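Local structure of glycosyl hydrolase, BNR repeat (Ralstonia eutropha, 3B7F) at residues His159-Ala164 with Val228-Asp233; Ala219-Pro224 with Trp265-Asp270. The protein may hydrolyse glycosidic bonds, being a putative seven-bladed beta-propeller glycosyl hydrolase with BNR repeats, akin to non-viral sialidases, whose substrate is not established. All coordinates share one frame; numbering follows the deposited sequence.

Interaction 1: residues His159-Ala164 with Val228-Asp233; sequences HPMRRA and VEFGHD. With EDO (1,2-ethanediol), chain R; EDO (1,2-ethanediol), chain F.
Phe230 packs its ring against the methyl end of Met161 (selenomethionine) and against Ala164, a surface contact of the seven-bladed beta-propeller between the turn and short helix at 159-164 and the loop before strand 234-239. Met161 CE stands 3.7 Å from Phe230 CZ and about as far from CE2, and its chain, bent at chi2 and chi3, crosses the phenylalanine at about a right angle; a flexible, unbranched side chain suits this reach. Ala164 CB adds a looser touch. With chi1 60°, Phe230 CG sits between its backbone N and carbonyl carbon, which throws the ring toward the helix, where Trp165 meets it edge-to-face. The polar approach is Ala164 O, oblique, 3.3 Å from Phe230 CE1.

Hydrogen bonds hold each side separately. His159 opens the type I turn to Arg162: Met161 N donates to its ND1, in the ring plane, a capping bond ahead of the helix, while NE2 bonds Asp210. In the other segment, Gly231 and His232 form a G1 beta bulge with Gly199, and glycine suits the phi of 114°. His232 NE2 donates almost straight, at 168°, to O1 of an ethanediol (chain R), probably from the crystallisation liquor, 2.8 Å away.

Interaction 2: residues Ala219-Pro224 with Trp265-Asp270; sequences AANFLP and WKRIGD. With EDO (1,2-ethanediol), chain O.
Arg267 reaches out from the end of strand 264-266 and overlaps Ala219 and Asn221 with one corner of its guanidinium group. Its NH1 lies 4.2 Å from Ala219 CB, which approaches obliquely, and 4.3 Å from Asn221 ND2, which sits at the edge of the group near its plane. Both are loose touches, and the facing nitrogens of the second pair are both donors. CG is turned away from the backbone N (chi1 -161°) and the chain stays extended, letting a long arginine span the gap between backbones whose nearest CA atoms, those of Ala219 and Arg267, are 8.8 Å apart. A small alanine suits the place beside it, and Asn221, within the type I turn from Ala220 to Leu223, suits a polar, exposed position.

This is surface packing between a loop that follows the last strand of one propeller blade and the turn after the outermost strand of the next. Arg267 is the centre of an inverse gamma turn, with Ile268 N bonded to Lys266 O at 2.9 Å, and its carbonyl O accepts from an ethanediol (chain O), probably from the crystallisation liquor. Tyr256 joins the two parts, touching the Arg267 side chain and accepting a hydrogen bond from Ala219 N at its hydroxyl.

The charge is answered by carboxylates, not by the loop 219-224. Asp278 forms a salt bridge to Arg267 NH2, while Asp270 OD1 lies 3.6 Å from Arg267 NE but well out of the guanidinium plane, an attraction of charge alone. The chemistry suggests that carboxylates, chiefly Asp278, probably position the guanidinium, and that Ala219 and Asn221 meet it mainly through van der Waals contact.

From the N terminus, residues 159-164 come first, on helix 162-166 and the turn before it, after the blade that ends in strand 151-152. The chain then builds the blade from 178-184 to 212-213 and enters a long loop holding both 219-224 and 228-233. Interaction 1 closes at 228-233; interaction 2, opened at 219-224, closes only after strands 234-239, 246-251 and 254-259, at 265-270. The two closures therefore cross. Their centres are about 17 Å apart, yet they touch within the shared loop, where Phe222 packs on Gly231 and Asp233, and Leu223 on Val228. Together they tie this loop backward to the helix and forward to the next blade.

Interaction 1: residues His159-Ala164 with Val228-Asp233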
loop_
_atom_site.group_PDB
_atom_site.type_symbol
_atom_site.label_atom_id
_atom_site.label_comp_id
_atom_site.label_asym_id
_atom_site.label_seq_id
_atom_site.Cartn_x
_atom_site.Cartn_y
_atom_site.Cartn_z
ATOM N N HIS A 159 -11.999 0.809 20.501
ATOM C CA HIS A 159 -11.481 -0.360 21.222
ATOM C C HIS A 159 -10.802 0.173 22.485
ATOM O O HIS A 159 -10.144 1.225 22.403
ATOM C CB HIS A 159 -10.448 -1.120 20.376
ATOM C CG HIS A 159 -10.143 -2.496 20.879
ATOM N ND1 HIS A 159 -9.360 -2.731 21.990
ATOM C CD2 HIS A 159 -10.508 -3.712 20.413
ATOM C CE1 HIS A 159 -9.262 -4.031 22.198
ATOM N NE2 HIS A 159 -9.948 -4.652 21.250
ATOM N N PRO A 160 -10.992 -0.489 23.658
ATOM C CA PRO A 160 -10.309 0.003 24.889
ATOM C C PRO A 160 -8.767 0.108 24.789
ATOM O O PRO A 160 -8.177 0.987 25.392
ATOM C CB PRO A 160 -10.720 -1.006 25.979
ATOM C CG PRO A 160 -11.379 -2.137 25.277
ATOM C CD PRO A 160 -11.865 -1.645 23.946
HETATM N N MSE A 161 -8.151 -0.789 24.030
HETATM C CA MSE A 161 -6.711 -0.773 23.770
HETATM C C MSE A 161 -6.226 0.222 22.711
HETATM O O MSE A 161 -5.014 0.395 22.577
HETATM C CB MSE A 161 -6.248 -2.188 23.378
HETATM C CG MSE A 161 -6.328 -3.231 24.500
HETATM SE SE MSE A 161 -5.175 -2.721 25.993
HETATM C CE MSE A 161 -3.472 -2.800 25.079
ATOM N N ARG A 162 -7.129 0.884 21.988
ATOM C CA ARG A 162 -6.746 1.768 20.866
ATOM C C ARG A 162 -5.670 2.822 21.133
ATOM O O ARG A 162 -4.713 2.937 20.348
ATOM C CB ARG A 162 -7.948 2.529 20.332
ATOM C CG ARG A 162 -7.575 3.412 19.146
ATOM C CD ARG A 162 -8.578 4.358 18.797
ATOM N NE ARG A 162 -8.952 5.294 19.864
ATOM C CZ ARG A 162 -8.248 6.359 20.263
ATOM N NH1 ARG A 162 -7.043 6.646 19.756
ATOM N NH2 ARG A 162 -8.743 7.138 21.226
ATOM N N ARG A 163 -5.861 3.618 22.181
ATOM C CA ARG A 163 -4.914 4.679 22.512
ATOM C C ARG A 163 -3.522 4.090 22.825
ATOM O O ARG A 163 -2.505 4.682 22.453
ATOM C CB ARG A 163 -5.445 5.551 23.663
ATOM C CG ARG A 163 -4.665 6.858 23.852
ATOM N N ALA A 164 -3.494 2.923 23.483
ATOM C CA ALA A 164 -2.260 2.193 23.790
ATOM C C ALA A 164 -1.597 1.644 22.509
ATOM O O ALA A 164 -0.370 1.718 22.351
ATOM C CB ALA A 164 -2.545 1.054 24.774
ATOM N N VAL A 228 7.894 -6.662 22.457
ATOM C CA VAL A 228 6.577 -6.345 22.968
ATOM C C VAL A 228 5.553 -6.830 21.937
ATOM O O VAL A 228 5.905 -7.255 20.841
ATOM C CB VAL A 228 6.411 -4.840 23.322
ATOM C CG1 VAL A 228 7.170 -4.537 24.594
ATOM C CG2 VAL A 228 6.837 -3.921 22.150
ATOM N N GLU A 229 4.292 -6.795 22.334
ATOM C CA GLU A 229 3.167 -7.309 21.543
ATOM C C GLU A 229 2.753 -6.413 20.390
ATOM O O GLU A 229 2.215 -6.891 19.373
ATOM C CB GLU A 229 1.948 -7.471 22.472
ATOM C CG GLU A 229 2.136 -8.487 23.589
ATOM C CD GLU A 229 1.825 -9.888 23.137
ATOM O OE1 GLU A 229 0.606 -10.186 23.016
ATOM O OE2 GLU A 229 2.783 -10.676 22.925
ATOM N N PHE A 230 2.938 -5.109 20.611
ATOM C CA PHE A 230 2.570 -4.063 19.675
ATOM C C PHE A 230 3.475 -2.842 19.897
ATOM O O PHE A 230 4.227 -2.776 20.882
ATOM C CB PHE A 230 1.071 -3.720 19.812
ATOM C CG PHE A 230 0.667 -3.240 21.188
ATOM C CD1 PHE A 230 0.856 -1.903 21.567
ATOM C CD2 PHE A 230 0.068 -4.123 22.102
ATOM C CE1 PHE A 230 0.473 -1.455 22.831
ATOM C CE2 PHE A 230 -0.313 -3.692 23.366
ATOM C CZ PHE A 230 -0.102 -2.352 23.736
ATOM N N GLY A 231 3.340 -1.870 19.003
ATOM C CA GLY A 231 4.147 -0.656 18.946
ATOM C C GLY A 231 5.009 -0.603 17.688
ATOM O O GLY A 231 5.639 0.424 17.395
ATOM N N HIS A 232 4.985 -1.694 16.928
ATOM C CA HIS A 232 5.800 -1.922 15.712
ATOM C C HIS A 232 5.469 -0.969 14.568
ATOM O O HIS A 232 4.413 -0.337 14.568
ATOM C CB HIS A 232 5.593 -3.363 15.235
ATOM C CG HIS A 232 5.925 -4.398 16.272
ATOM N ND1 HIS A 232 5.101 -4.663 17.346
ATOM C CD2 HIS A 232 7.004 -5.204 16.420
ATOM C CE1 HIS A 232 5.653 -5.585 18.108
ATOM N NE2 HIS A 232 6.813 -5.929 17.571
ATOM N N ASP A 233 6.372 -0.874 13.589
ATOM C CA ASP A 233 6.185 0.028 12.443
ATOM C C ASP A 233 6.218 -0.704 11.083
ATOM O O ASP A 233 7.195 -0.598 10.325
ATOM C CB ASP A 233 7.210 1.184 12.490
ATOM C CG ASP A 233 6.951 2.263 11.436
ATOM O OD1 ASP A 233 5.816 2.363 10.919
ATOM O OD2 ASP A 233 7.899 3.026 11.113
HETATM C C1 EDO R . 8.278 -9.318 18.346
HETATM O O1 EDO R . 8.311 -7.955 18.829
HETATM C C2 EDO R . 7.666 -10.288 19.341
HETATM O O2 EDO R . 8.152 -11.608 19.063
HETATM C C1 EDO F . 1.968 -10.616 19.111
HETATM O O1 EDO F . 1.428 -9.300 18.917
HETATM C C2 EDO F . 0.987 -11.723 18.744
HETATM O O2 EDO F . 1.276 -12.369 17.496
#

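Interaction 2: residues Ala219-Pro224 with Trp265-Asp270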
loop_
_atom_site.group_PDB
_atom_site.type_symbol
_atom_site.label_atom_id
_atom_site.label_comp_id
_atom_site.label_asym_id
_atom_site.label_seq_id
_atom_site.Cartn_x
_atom_site.Cartn_y
_atom_site.Cartn_z
ATOM N N ALA A 219 10.836 -7.504 14.573
ATOM C CA ALA A 219 11.608 -6.572 15.421
ATOM C C ALA A 219 10.940 -5.187 15.486
ATOM O O ALA A 219 10.143 -4.823 14.621
ATOM C CB ALA A 219 12.998 -6.427 14.911
ATOM N N ALA A 220 11.265 -4.453 16.551
ATOM C CA ALA A 220 10.836 -3.076 16.807
ATOM C C ALA A 220 12.007 -2.452 17.552
ATOM O O ALA A 220 11.931 -2.026 18.725
ATOM C CB ALA A 220 9.561 -3.029 17.626
ATOM N N ASN A 221 13.110 -2.390 16.827
ATOM C CA ASN A 221 14.407 -1.919 17.362
ATOM C C ASN A 221 14.506 -0.411 17.750
ATOM O O ASN A 221 15.461 0.030 18.395
ATOM C CB ASN A 221 15.513 -2.423 16.399
ATOM C CG ASN A 221 15.584 -4.002 16.371
ATOM O OD1 ASN A 221 15.277 -4.674 17.389
ATOM N ND2 ASN A 221 15.979 -4.576 15.218
ATOM N N PHE A 222 13.484 0.346 17.383
ATOM C CA PHE A 222 13.304 1.748 17.789
ATOM C C PHE A 222 12.604 1.884 19.166
ATOM O O PHE A 222 12.482 2.999 19.678
ATOM C CB PHE A 222 12.507 2.523 16.720
ATOM C CG PHE A 222 11.162 1.899 16.362
ATOM C CD1 PHE A 222 11.071 0.936 15.345
ATOM C CD2 PHE A 222 10.011 2.263 17.027
ATOM C CE1 PHE A 222 9.887 0.344 15.041
ATOM C CE2 PHE A 222 8.814 1.668 16.713
ATOM C CZ PHE A 222 8.759 0.713 15.715
ATOM N N LEU A 223 12.105 0.771 19.720
ATOM C CA LEU A 223 11.412 0.770 20.994
ATOM C C LEU A 223 12.396 0.398 22.103
ATOM O O LEU A 223 13.414 -0.283 21.836
ATOM C CB LEU A 223 10.213 -0.205 21.001
ATOM C CG LEU A 223 8.994 0.079 20.115
ATOM C CD1 LEU A 223 7.951 -1.047 20.260
ATOM C CD2 LEU A 223 8.346 1.397 20.426
ATOM N N PRO A 224 12.137 0.868 23.337
ATOM C CA PRO A 224 12.975 0.476 24.490
ATOM C C PRO A 224 13.100 -1.040 24.651
ATOM O O PRO A 224 14.192 -1.522 24.890
ATOM C CB PRO A 224 12.223 1.074 25.682
ATOM C CG PRO A 224 11.532 2.233 25.117
ATOM C CD PRO A 224 11.091 1.826 23.756
ATOM N N TRP A 265 5.986 -13.994 12.225
ATOM C CA TRP A 265 6.701 -13.307 11.157
ATOM C C TRP A 265 8.142 -13.774 11.234
ATOM O O TRP A 265 8.731 -13.747 12.319
ATOM C CB TRP A 265 6.684 -11.784 11.344
ATOM C CG TRP A 265 5.327 -11.172 11.224
ATOM C CD1 TRP A 265 4.526 -10.784 12.243
ATOM C CD2 TRP A 265 4.608 -10.892 10.009
ATOM N NE1 TRP A 265 3.361 -10.274 11.752
ATOM C CE2 TRP A 265 3.372 -10.340 10.385
ATOM C CE3 TRP A 265 4.893 -11.049 8.647
ATOM C CZ2 TRP A 265 2.397 -9.956 9.446
ATOM C CZ3 TRP A 265 3.924 -10.679 7.716
ATOM C CH2 TRP A 265 2.694 -10.130 8.128
ATOM N N LYS A 266 8.680 -14.215 10.094
ATOM C CA LYS A 266 10.068 -14.650 9.926
ATOM C C LYS A 266 10.770 -13.706 8.968
ATOM O O LYS A 266 10.285 -13.482 7.876
ATOM C CB LYS A 266 10.112 -16.064 9.376
ATOM C CG LYS A 266 9.577 -17.080 10.368
ATOM C CD LYS A 266 9.690 -18.476 9.818
ATOM C CE LYS A 266 9.197 -19.514 10.820
ATOM N NZ LYS A 266 9.141 -20.805 10.110
ATOM N N ARG A 267 11.907 -13.163 9.409
ATOM C CA ARG A 267 12.677 -12.187 8.683
ATOM C C ARG A 267 13.471 -12.737 7.482
ATOM O O ARG A 267 14.696 -12.920 7.518
ATOM C CB ARG A 267 13.620 -11.431 9.651
ATOM C CG ARG A 267 14.128 -10.098 9.067
ATOM C CD ARG A 267 14.765 -9.257 10.152
ATOM N NE ARG A 267 15.198 -7.974 9.632
ATOM C CZ ARG A 267 15.599 -6.933 10.359
ATOM N NH1 ARG A 267 15.685 -6.982 11.668
ATOM N NH2 ARG A 267 15.963 -5.832 9.741
ATOM N N ILE A 268 12.729 -12.967 6.401
ATOM C CA ILE A 268 13.296 -13.334 5.105
ATOM C C ILE A 268 14.245 -12.277 4.582
ATOM O O ILE A 268 15.112 -12.593 3.797
ATOM C CB ILE A 268 12.211 -13.661 4.029
ATOM C CG1 ILE A 268 11.198 -12.505 3.819
ATOM C CG2 ILE A 268 11.499 -14.997 4.406
ATOM C CD1 ILE A 268 10.218 -12.686 2.647
ATOM N N GLY A 269 14.097 -11.033 5.046
ATOM C CA GLY A 269 15.056 -9.991 4.788
ATOM C C GLY A 269 16.499 -10.227 5.255
ATOM O O GLY A 269 17.403 -9.568 4.782
ATOM N N ASP A 270 16.721 -11.159 6.169
ATOM C CA ASP A 270 18.074 -11.566 6.559
ATOM C C ASP A 270 18.860 -12.264 5.431
ATOM O O ASP A 270 20.058 -12.447 5.581
ATOM C CB ASP A 270 18.028 -12.445 7.826
ATOM C CG ASP A 270 17.625 -11.660 9.069
ATOM O OD1 ASP A 270 17.716 -10.418 9.025
ATOM O OD2 ASP A 270 17.249 -12.264 10.109
HETATM C C1 EDO O . 14.148 -16.703 8.704
HETATM O O1 EDO O . 15.200 -15.743 8.562
HETATM C C2 EDO O . 13.369 -16.814 7.401
HETATM O O2 EDO O . 12.662 -18.072 7.274
#